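Local coordinates for protein mRNA-decapping enzyme subunit 1 (Saccharomyces cerevisiae, PDB 1Q67) that acts with its partner subunit in the decapping complex that removes the 7-methylguanine cap from mRNA and so commits the transcript to decay, at residues Lys35-His40 against Val64-Leu69. Sequence-based numbering, arbitrary orientation.
Sequences KQLLFH and VLAIYL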
loop_
_atom_site.group_PDB
_atom_site.type_symbol
_atom_site.label_atom_id
_atom_site.label_comp_id
_atom_site.label_asym_id
_atom_site.label_seq_id
_atom_site.Cartn_x
_atom_site.Cartn_y
_atom_site.Cartn_z
ATOM N N LYS B 35 -10.562 11.230 -20.865
ATOM C CA LYS B 35 -11.807 11.645 -21.495
ATOM C C LYS B 35 -13.004 11.022 -20.802
ATOM O O LYS B 35 -14.073 11.615 -20.744
ATOM C CB LYS B 35 -11.796 11.241 -22.974
ATOM C CG LYS B 35 -13.117 11.471 -23.708
ATOM C CD LYS B 35 -13.005 11.041 -25.171
ATOM C CE LYS B 35 -14.325 11.204 -25.910
ATOM N NZ LYS B 35 -14.175 10.894 -27.364
ATOM N N GLN B 36 -12.823 9.816 -20.281
ATOM C CA GLN B 36 -13.902 9.128 -19.592
ATOM C C GLN B 36 -13.356 8.141 -18.559
ATOM O O GLN B 36 -12.500 7.313 -18.864
ATOM C CB GLN B 36 -14.787 8.395 -20.613
ATOM C CG GLN B 36 -15.990 7.681 -20.013
ATOM C CD GLN B 36 -16.794 6.885 -21.053
ATOM O OE1 GLN B 36 -16.242 6.386 -22.039
ATOM N NE2 GLN B 36 -18.098 6.749 -20.818
ATOM N N LEU B 37 -13.850 8.247 -17.329
ATOM C CA LEU B 37 -13.432 7.351 -16.256
ATOM C C LEU B 37 -14.194 6.047 -16.476
ATOM O O LEU B 37 -15.407 6.063 -16.645
ATOM C CB LEU B 37 -13.794 7.956 -14.892
ATOM C CG LEU B 37 -13.513 7.130 -13.632
ATOM C CD1 LEU B 37 -12.015 6.900 -13.489
ATOM C CD2 LEU B 37 -14.062 7.874 -12.398
ATOM N N LEU B 38 -13.495 4.918 -16.465
ATOM C CA LEU B 38 -14.163 3.640 -16.707
ATOM C C LEU B 38 -14.289 2.776 -15.468
ATOM O O LEU B 38 -15.203 1.962 -15.356
ATOM C CB LEU B 38 -13.403 2.840 -17.775
ATOM C CG LEU B 38 -13.188 3.519 -19.126
ATOM C CD1 LEU B 38 -12.374 2.595 -20.025
ATOM C CD2 LEU B 38 -14.547 3.848 -19.772
ATOM N N PHE B 39 -13.368 2.957 -14.532
ATOM C CA PHE B 39 -13.371 2.140 -13.332
ATOM C C PHE B 39 -12.489 2.750 -12.256
ATOM O O PHE B 39 -11.451 3.344 -12.556
ATOM C CB PHE B 39 -12.837 0.745 -13.679
ATOM C CG PHE B 39 -12.605 -0.139 -12.491
ATOM C CD1 PHE B 39 -13.622 -0.953 -12.003
ATOM C CD2 PHE B 39 -11.382 -0.127 -11.831
ATOM C CE1 PHE B 39 -13.420 -1.748 -10.874
ATOM C CE2 PHE B 39 -11.170 -0.914 -10.703
ATOM C CZ PHE B 39 -12.195 -1.726 -10.220
ATOM N N HIS B 40 -12.914 2.598 -11.009
ATOM C CA HIS B 40 -12.136 3.072 -9.883
ATOM C C HIS B 40 -12.476 2.230 -8.668
ATOM O O HIS B 40 -13.606 1.780 -8.509
ATOM C CB HIS B 40 -12.390 4.560 -9.587
ATOM C CG HIS B 40 -13.773 4.868 -9.103
ATOM N ND1 HIS B 40 -14.826 5.114 -9.958
ATOM C CD2 HIS B 40 -14.276 4.968 -7.849
ATOM C CE1 HIS B 40 -15.917 5.353 -9.253
ATOM N NE2 HIS B 40 -15.611 5.270 -7.972
ATOM N N VAL B 64 -6.108 5.072 -4.476
ATOM C CA VAL B 64 -7.183 4.930 -5.439
ATOM C C VAL B 64 -6.642 4.469 -6.793
ATOM O O VAL B 64 -5.682 5.038 -7.324
ATOM C CB VAL B 64 -7.945 6.257 -5.627
ATOM C CG1 VAL B 64 -9.093 6.054 -6.602
ATOM C CG2 VAL B 64 -8.491 6.743 -4.288
ATOM N N LEU B 65 -7.266 3.429 -7.336
ATOM C CA LEU B 65 -6.875 2.872 -8.620
ATOM C C LEU B 65 -7.979 3.167 -9.620
ATOM O O LEU B 65 -9.147 2.887 -9.360
ATOM C CB LEU B 65 -6.667 1.357 -8.503
ATOM C CG LEU B 65 -6.616 0.505 -9.785
ATOM C CD1 LEU B 65 -5.437 0.905 -10.650
ATOM C CD2 LEU B 65 -6.495 -0.959 -9.395
ATOM N N ALA B 66 -7.617 3.748 -10.757
ATOM C CA ALA B 66 -8.607 4.048 -11.776
ATOM C C ALA B 66 -8.113 3.645 -13.157
ATOM O O ALA B 66 -6.913 3.673 -13.427
ATOM C CB ALA B 66 -8.944 5.541 -11.774
ATOM N N ILE B 67 -9.058 3.266 -14.013
ATOM C CA ILE B 67 -8.783 2.903 -15.394
ATOM C C ILE B 67 -9.686 3.825 -16.192
ATOM O O ILE B 67 -10.885 3.930 -15.927
ATOM C CB ILE B 67 -9.116 1.440 -15.672
ATOM C CG1 ILE B 67 -8.107 0.563 -14.929
ATOM C CG2 ILE B 67 -9.066 1.163 -17.178
ATOM C CD1 ILE B 67 -8.468 -0.876 -14.914
ATOM N N TYR B 68 -9.109 4.510 -17.165
ATOM C CA TYR B 68 -9.887 5.472 -17.917
ATOM C C TYR B 68 -9.526 5.506 -19.393
ATOM O O TYR B 68 -8.448 5.073 -19.794
ATOM C CB TYR B 68 -9.659 6.852 -17.300
ATOM C CG TYR B 68 -8.195 7.208 -17.240
ATOM C CD1 TYR B 68 -7.606 7.979 -18.239
ATOM C CD2 TYR B 68 -7.386 6.754 -16.195
ATOM C CE1 TYR B 68 -6.259 8.300 -18.200
ATOM C CE2 TYR B 68 -6.021 7.064 -16.151
ATOM C CZ TYR B 68 -5.473 7.845 -17.161
ATOM O OH TYR B 68 -4.139 8.190 -17.135
ATOM N N LEU B 69 -10.444 6.045 -20.181
ATOM C CA LEU B 69 -10.268 6.169 -21.617
ATOM C C LEU B 69 -9.569 7.489 -21.911
ATOM O O LEU B 69 -9.885 8.521 -21.314
ATOM C CB LEU B 69 -11.628 6.116 -22.314
ATOM C CG LEU B 69 -11.592 6.063 -23.847
ATOM C CD1 LEU B 69 -12.785 5.268 -24.370
ATOM C CD2 LEU B 69 -11.587 7.470 -24.402
#
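L65 and H40 meet near one end of an antiparallel strand pair with two classic beta bulges. Within this chain, strand 34-41 edges a four-stranded antiparallel sheet of the PH-like fold, beside strand 64-70. L65 O receives a CA-H...O contact from H40 CA at 3.0 Å. A66 CB packs on L37 CD1 at 3.8 Å. I67 N donates to F39 O at 2.8 Å. I67 O accepts both L38 N and F39 N in its carbonyl plane, marking the first bulge. The I67 and F39 side chains share the sheet face that packs on helix 208-223, where both touch L217. Y68 CB sits against Q36 O. The Y68 ring turns from residues 35-40, and Y68 OH is hydrogen-bonded to D31. L38 CG stands anti to its own carbonyl carbon (chi1 -56°), which brings it 3.9 Å from L69 N; L38 CD1 lies 4.3 Å from L69 CB. An alanine at L38 would probably leave a gap beside the L69 backbone N and CB. L69 O accepts K35 N and, weakly, Q36 N, forming the second bulge. K35 runs extended beside L69, with NZ in a salt bridge to D228. K35 CD rests 3.9 Å from L69 CD2.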